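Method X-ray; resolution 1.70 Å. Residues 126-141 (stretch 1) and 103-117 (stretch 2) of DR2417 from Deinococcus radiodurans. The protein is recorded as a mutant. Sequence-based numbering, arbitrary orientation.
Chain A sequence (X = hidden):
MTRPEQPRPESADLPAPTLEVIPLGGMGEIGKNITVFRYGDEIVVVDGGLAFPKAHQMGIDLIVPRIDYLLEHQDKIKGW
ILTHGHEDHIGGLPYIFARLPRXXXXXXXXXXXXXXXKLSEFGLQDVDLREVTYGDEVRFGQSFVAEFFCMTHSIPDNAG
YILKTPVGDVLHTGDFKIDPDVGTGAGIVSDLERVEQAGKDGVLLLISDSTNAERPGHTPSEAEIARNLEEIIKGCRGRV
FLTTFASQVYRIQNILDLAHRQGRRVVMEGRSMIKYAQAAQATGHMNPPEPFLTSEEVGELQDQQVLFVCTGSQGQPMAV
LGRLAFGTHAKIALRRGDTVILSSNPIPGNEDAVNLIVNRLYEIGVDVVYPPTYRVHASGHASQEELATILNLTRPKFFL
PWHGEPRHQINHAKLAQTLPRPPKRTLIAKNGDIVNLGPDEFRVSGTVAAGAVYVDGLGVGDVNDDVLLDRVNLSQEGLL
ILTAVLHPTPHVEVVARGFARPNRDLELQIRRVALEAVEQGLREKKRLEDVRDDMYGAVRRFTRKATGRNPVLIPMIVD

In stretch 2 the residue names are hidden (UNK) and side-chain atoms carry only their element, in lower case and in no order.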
# COMPACT_ATOMS: atom_id res chain seq x y z
N ASP A 126 -7.77 9.38 -38.98
CA ASP A 126 -9.15 9.39 -39.44
C ASP A 126 -10.16 8.92 -38.40
O ASP A 126 -11.22 8.39 -38.75
CB ASP A 126 -9.29 8.54 -40.71
CG ASP A 126 -8.37 9.02 -41.82
OD1 ASP A 126 -8.56 10.16 -42.29
OD2 ASP A 126 -7.48 8.25 -42.22
N VAL A 127 -9.85 9.13 -37.12
CA VAL A 127 -10.87 8.93 -36.10
C VAL A 127 -11.89 10.06 -36.19
O VAL A 127 -11.53 11.24 -36.26
CB VAL A 127 -10.28 8.88 -34.68
CG1 VAL A 127 -11.40 8.80 -33.65
CG2 VAL A 127 -9.34 7.67 -34.54
N ASP A 128 -13.16 9.68 -36.19
CA ASP A 128 -14.26 10.62 -36.39
C ASP A 128 -14.71 11.25 -35.07
O ASP A 128 -15.74 10.88 -34.51
CB ASP A 128 -15.41 9.87 -37.06
CG ASP A 128 -16.51 10.78 -37.55
OD1 ASP A 128 -16.41 12.01 -37.41
OD2 ASP A 128 -17.48 10.22 -38.09
N LEU A 129 -13.92 12.20 -34.58
CA LEU A 129 -14.28 12.94 -33.37
C LEU A 129 -15.29 14.05 -33.65
O LEU A 129 -15.09 14.89 -34.54
CB LEU A 129 -13.02 13.51 -32.69
CG LEU A 129 -11.92 12.51 -32.31
CD1 LEU A 129 -10.70 13.19 -31.65
CD2 LEU A 129 -12.48 11.49 -31.35
N ARG A 130 -16.39 14.05 -32.89
CA ARG A 130 -17.47 15.01 -33.04
C ARG A 130 -17.79 15.72 -31.74
O ARG A 130 -18.21 15.12 -30.76
CB ARG A 130 -18.72 14.31 -33.57
CG ARG A 130 -18.52 13.69 -34.92
CD ARG A 130 -19.75 12.92 -35.34
NE ARG A 130 -19.55 12.27 -36.63
CZ ARG A 130 -20.52 11.77 -37.37
NH1 ARG A 130 -21.78 11.85 -36.96
NH2 ARG A 130 -20.24 11.19 -38.52
N GLU A 131 -17.61 17.04 -31.75
CA GLU A 131 -17.81 17.84 -30.56
C GLU A 131 -19.29 18.02 -30.21
O GLU A 131 -20.12 18.30 -31.08
CB GLU A 131 -17.15 19.20 -30.74
CG GLU A 131 -17.18 20.07 -29.51
CD GLU A 131 -16.50 21.41 -29.73
OE1 GLU A 131 -15.29 21.40 -30.06
OE2 GLU A 131 -17.17 22.45 -29.58
N VAL A 132 -19.60 17.87 -28.92
CA VAL A 132 -20.91 18.23 -28.41
C VAL A 132 -20.76 19.24 -27.29
O VAL A 132 -19.66 19.55 -26.84
CB VAL A 132 -21.69 17.01 -27.89
CG1 VAL A 132 -22.04 16.06 -29.03
CG2 VAL A 132 -20.93 16.28 -26.77
N THR A 133 -21.88 19.76 -26.81
CA THR A 133 -21.86 20.49 -25.56
C THR A 133 -23.10 20.13 -24.76
O THR A 133 -23.93 19.38 -25.24
CB THR A 133 -21.78 22.00 -25.77
OG1 THR A 133 -21.52 22.64 -24.51
CG2 THR A 133 -23.08 22.51 -26.35
N TYR A 134 -23.19 20.62 -23.53
CA TYR A 134 -24.31 20.26 -22.67
C TYR A 134 -25.63 20.61 -23.35
O TYR A 134 -25.79 21.70 -23.90
CB TYR A 134 -24.20 20.97 -21.33
CG TYR A 134 -22.89 20.72 -20.66
CD1 TYR A 134 -22.48 19.43 -20.34
CD2 TYR A 134 -22.04 21.77 -20.35
CE1 TYR A 134 -21.26 19.20 -19.72
CE2 TYR A 134 -20.83 21.55 -19.74
CZ TYR A 134 -20.45 20.26 -19.43
OH TYR A 134 -19.25 20.04 -18.83
N GLY A 135 -26.55 19.65 -23.32
CA GLY A 135 -27.87 19.83 -23.88
C GLY A 135 -28.04 19.24 -25.27
O GLY A 135 -29.16 19.05 -25.74
N ASP A 136 -26.92 18.98 -25.93
CA ASP A 136 -26.96 18.36 -27.24
C ASP A 136 -27.56 16.98 -27.15
O ASP A 136 -27.33 16.25 -26.19
CB ASP A 136 -25.56 18.27 -27.86
CG ASP A 136 -25.11 19.59 -28.47
OD1 ASP A 136 -25.96 20.49 -28.64
OD2 ASP A 136 -23.91 19.72 -28.79
N GLU A 137 -28.34 16.63 -28.17
CA GLU A 137 -28.93 15.31 -28.30
C GLU A 137 -28.43 14.69 -29.58
O GLU A 137 -28.62 15.25 -30.66
CB GLU A 137 -30.46 15.37 -28.32
CG GLU A 137 -31.11 15.61 -26.97
CD GLU A 137 -32.63 15.51 -27.02
OE1 GLU A 137 -33.31 16.51 -26.72
OE2 GLU A 137 -33.15 14.43 -27.37
N VAL A 138 -27.82 13.52 -29.47
CA VAL A 138 -27.20 12.91 -30.64
C VAL A 138 -27.84 11.56 -30.94
O VAL A 138 -28.24 10.86 -30.02
CB VAL A 138 -25.69 12.78 -30.41
CG1 VAL A 138 -25.07 11.79 -31.35
CG2 VAL A 138 -25.04 14.15 -30.56
N ARG A 139 -27.97 11.19 -32.21
CA ARG A 139 -28.62 9.93 -32.57
C ARG A 139 -27.64 8.83 -32.99
O ARG A 139 -26.69 9.07 -33.74
CB ARG A 139 -29.65 10.16 -33.69
CG ARG A 139 -30.37 8.90 -34.10
CD ARG A 139 -31.52 9.18 -35.08
NE ARG A 139 -32.74 9.62 -34.41
CZ ARG A 139 -33.52 8.84 -33.67
NH1 ARG A 139 -33.20 7.56 -33.48
NH2 ARG A 139 -34.61 9.33 -33.11
N PHE A 140 -27.87 7.61 -32.50
CA PHE A 140 -27.12 6.43 -32.92
C PHE A 140 -28.09 5.41 -33.51
O PHE A 140 -28.88 4.81 -32.78
CB PHE A 140 -26.35 5.77 -31.75
CG PHE A 140 -25.44 6.70 -30.99
CD1 PHE A 140 -24.11 6.85 -31.36
CD2 PHE A 140 -25.91 7.39 -29.89
CE1 PHE A 140 -23.27 7.72 -30.66
CE2 PHE A 140 -25.08 8.24 -29.18
CZ PHE A 140 -23.75 8.40 -29.56
N GLY A 141 -28.01 5.19 -34.82
CA GLY A 141 -28.93 4.29 -35.50
C GLY A 141 -30.39 4.63 -35.24
O GLY A 141 -30.72 5.79 -34.99
N UNK A 103 -15.98 4.90 -36.43
CA UNK A 103 -17.37 5.22 -36.12
C UNK A 103 -17.41 6.60 -35.48
O UNK A 103 -16.39 7.10 -35.00
c UNK A 103 -17.28 4.16 -33.77
c UNK A 103 -18.00 4.16 -35.15
c UNK A 103 -17.97 2.77 -35.78
N UNK A 104 -18.60 7.24 -35.45
CA UNK A 104 -18.64 8.55 -34.81
C UNK A 104 -18.36 8.49 -33.30
O UNK A 104 -18.86 7.61 -32.58
c UNK A 104 -19.84 6.95 -36.19
c UNK A 104 -20.07 9.04 -35.11
c UNK A 104 -20.45 8.31 -36.38
N UNK A 105 -17.51 9.42 -32.84
CA UNK A 105 -17.10 9.50 -31.44
C UNK A 105 -17.45 10.88 -30.88
O UNK A 105 -16.89 11.88 -31.31
c UNK A 105 -15.21 7.90 -31.94
c UNK A 105 -15.59 9.24 -31.30
c UNK A 105 -15.15 9.30 -29.85
N UNK A 106 -18.37 10.91 -29.93
CA UNK A 106 -18.90 12.17 -29.39
C UNK A 106 -18.32 12.55 -28.03
O UNK A 106 -18.21 11.70 -27.14
c UNK A 106 -21.34 10.71 -31.17
c UNK A 106 -22.31 11.72 -33.12
c UNK A 106 -21.46 13.09 -31.34
c UNK A 106 -20.42 12.09 -29.27
c UNK A 106 -21.95 10.59 -32.41
c UNK A 106 -21.09 11.96 -30.61
c UNK A 106 -22.07 12.97 -32.59
o UNK A 106 -22.92 11.59 -34.35
N UNK A 107 -17.96 13.81 -27.87
CA UNK A 107 -17.52 14.26 -26.55
C UNK A 107 -17.38 15.76 -26.45
O UNK A 107 -17.42 16.46 -27.45
N UNK A 108 -17.17 16.27 -25.23
CA UNK A 108 -17.01 17.72 -25.05
C UNK A 108 -15.58 18.18 -25.41
O UNK A 108 -14.69 17.35 -25.56
c UNK A 108 -19.34 19.45 -22.69
c UNK A 108 -19.55 16.96 -23.00
c UNK A 108 -17.40 18.10 -23.62
c UNK A 108 -18.92 18.23 -23.52
N UNK A 109 -15.37 19.50 -25.59
CA UNK A 109 -14.10 19.93 -26.20
C UNK A 109 -12.80 19.51 -25.49
O UNK A 109 -11.88 19.10 -26.19
c UNK A 109 -15.67 21.71 -26.23
c UNK A 109 -16.29 20.64 -25.41
c UNK A 109 -14.22 21.46 -26.20
N UNK A 110 -12.70 19.60 -24.17
CA UNK A 110 -11.45 19.20 -23.52
C UNK A 110 -11.25 17.70 -23.69
O UNK A 110 -10.14 17.23 -23.94
c UNK A 110 -10.20 19.13 -21.24
c UNK A 110 -10.36 19.50 -19.77
c UNK A 110 -11.44 19.57 -22.02
c UNK A 110 -8.91 19.75 -21.85
N UNK A 111 -12.34 16.94 -23.59
CA UNK A 111 -12.29 15.50 -23.78
C UNK A 111 -11.70 15.17 -25.15
O UNK A 111 -10.74 14.41 -25.27
c UNK A 111 -13.59 13.35 -23.72
o UNK A 111 -14.24 15.24 -22.38
c UNK A 111 -13.68 14.86 -23.65
N UNK A 112 -12.23 15.80 -26.20
CA UNK A 112 -11.72 15.52 -27.53
C UNK A 112 -10.29 16.02 -27.74
O UNK A 112 -9.52 15.40 -28.48
c UNK A 112 -14.88 16.12 -29.81
c UNK A 112 -12.66 16.13 -28.60
c UNK A 112 -14.12 14.09 -28.60
c UNK A 112 -14.10 15.60 -28.58
N UNK A 113 -9.94 17.14 -27.12
CA UNK A 113 -8.59 17.66 -27.29
C UNK A 113 -7.57 16.65 -26.71
O UNK A 113 -6.53 16.37 -27.33
c UNK A 113 -8.44 19.02 -26.62
N UNK A 114 -7.90 16.09 -25.55
CA UNK A 114 -7.03 15.11 -24.92
C UNK A 114 -6.96 13.81 -25.74
O UNK A 114 -5.88 13.25 -25.93
c UNK A 114 -7.51 14.83 -23.49
c UNK A 114 -7.40 16.02 -22.52
c UNK A 114 -8.11 15.74 -21.19
c UNK A 114 -5.94 16.38 -22.25
N UNK A 115 -8.10 13.37 -26.26
CA UNK A 115 -8.13 12.16 -27.07
C UNK A 115 -7.38 12.38 -28.38
O UNK A 115 -6.60 11.53 -28.81
c UNK A 115 -10.17 11.11 -26.07
c UNK A 115 -9.58 11.69 -27.35
c UNK A 115 -9.64 10.67 -28.48
N UNK A 116 -7.60 13.54 -29.01
CA UNK A 116 -6.96 13.88 -30.27
C UNK A 116 -5.45 13.81 -30.13
O UNK A 116 -4.76 13.27 -31.00
n UNK A 116 -9.39 16.95 -32.68
c UNK A 116 -7.40 15.53 -32.20
c UNK A 116 -7.41 15.28 -30.72
c UNK A 116 -7.94 16.94 -32.51
n UNK A 116 -11.54 17.55 -32.17
c UNK A 116 -10.24 17.61 -31.91
n UNK A 116 -9.81 18.35 -30.89
N UNK A 117 -4.92 14.36 -29.04
CA UNK A 117 -3.49 14.34 -28.80
C UNK A 117 -2.99 12.91 -28.57
O UNK A 117 -1.92 12.52 -29.04
o UNK A 117 -0.03 15.67 -25.85
c UNK A 117 -3.14 15.22 -27.61
c UNK A 117 -1.22 15.90 -26.14
c UNK A 117 -1.68 15.60 -27.55
o UNK A 117 -2.06 16.35 -25.32
O HOH W 1 -13.80 6.93 -35.47
O HOH W 2 -24.20 9.05 -34.76

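Position 103 carries three carbons, one bearing two others, and its CB points away from stretch 1: V103. Its backbone does the work here, since a water donates to V103 O (2.6 Å from the water oxygen) and accepts from D128 N (2.9 Å).

At 104 three carbons close a ring onto the backbone N, which marks P104. Its CB lies 3.6 Å from R130 CZ, over one face of the guanidinium, a flat surface that suits a compact ring.

Position 105 again has a carbon carrying two carbons, V105, a beta-branched residue at home in a strand. Its CG1 lies 3.8 Å from L129 CD2, and the two side chains share a face of the sheet.

Position 106 has one carbon, then a six-carbon ring bearing an oxygen: Y106. V138 CG1 sits over the ring face, 3.4 Å from its centroid, while F140 CE1 approaches Y106 CD2 obliquely at 3.6 Å. The hydroxyl earns its place at the polar end, where R130 NH1 donates to Y106 OH at 2.9 Å.

Position 107 has no side-chain atoms, so it is G107. A CB here would be crowded, 3.2 Å from a side-chain carbon of position 112.

Position 108 has four carbons forked at the second: L108, at the N-cap position. Its CD2 lies over the Y134 ring, 3.7 Å from the centroid.

At 109 three carbons close a ring onto the backbone N: P109, suited to the first turn of a helix, where its N needs no hydrogen. Its CG meets E131 CD at 3.6 Å.

Positions 110 (four carbons, forked at the second) and 111 (a carbon bearing one oxygen and one carbon) are L110 and T111, both buried but out of reach of stretch 1; the apolar leucine suits such burial.

Position 112, four carbons forked at the second, and 115, one carbon carrying two, are L112 and V115. Both point toward stretch 1 and give L129 an apolar surface: L112 CD2 and V115 CG1 each lie 4.1 Å from L129 CD2. Position 113, a single carbon pointing away, is A113; 114, another four-carbon fork, is L114, buried and apolar.

Position 116 has three carbons, a nitrogen and a carbon with two nitrogens: R116, its polar end exposed, its CB 4.0 Å from L129 CD1. Position 117, three carbons ending in two oxygens, is E117, which makes no contact with stretch 1.

The contact rests on parallel strand pairing: V105 N to D128 O (2.8 Å), R130 N to V105 O (2.7 Å), G107 N to R130 O (3.2 Å) and V132 N to G107 O (3.0 Å). L129 packs beneath the helix, while Y106 and R130 share the other face.

Stretch 2 (103-117) VPVYGLPLTLALVRE
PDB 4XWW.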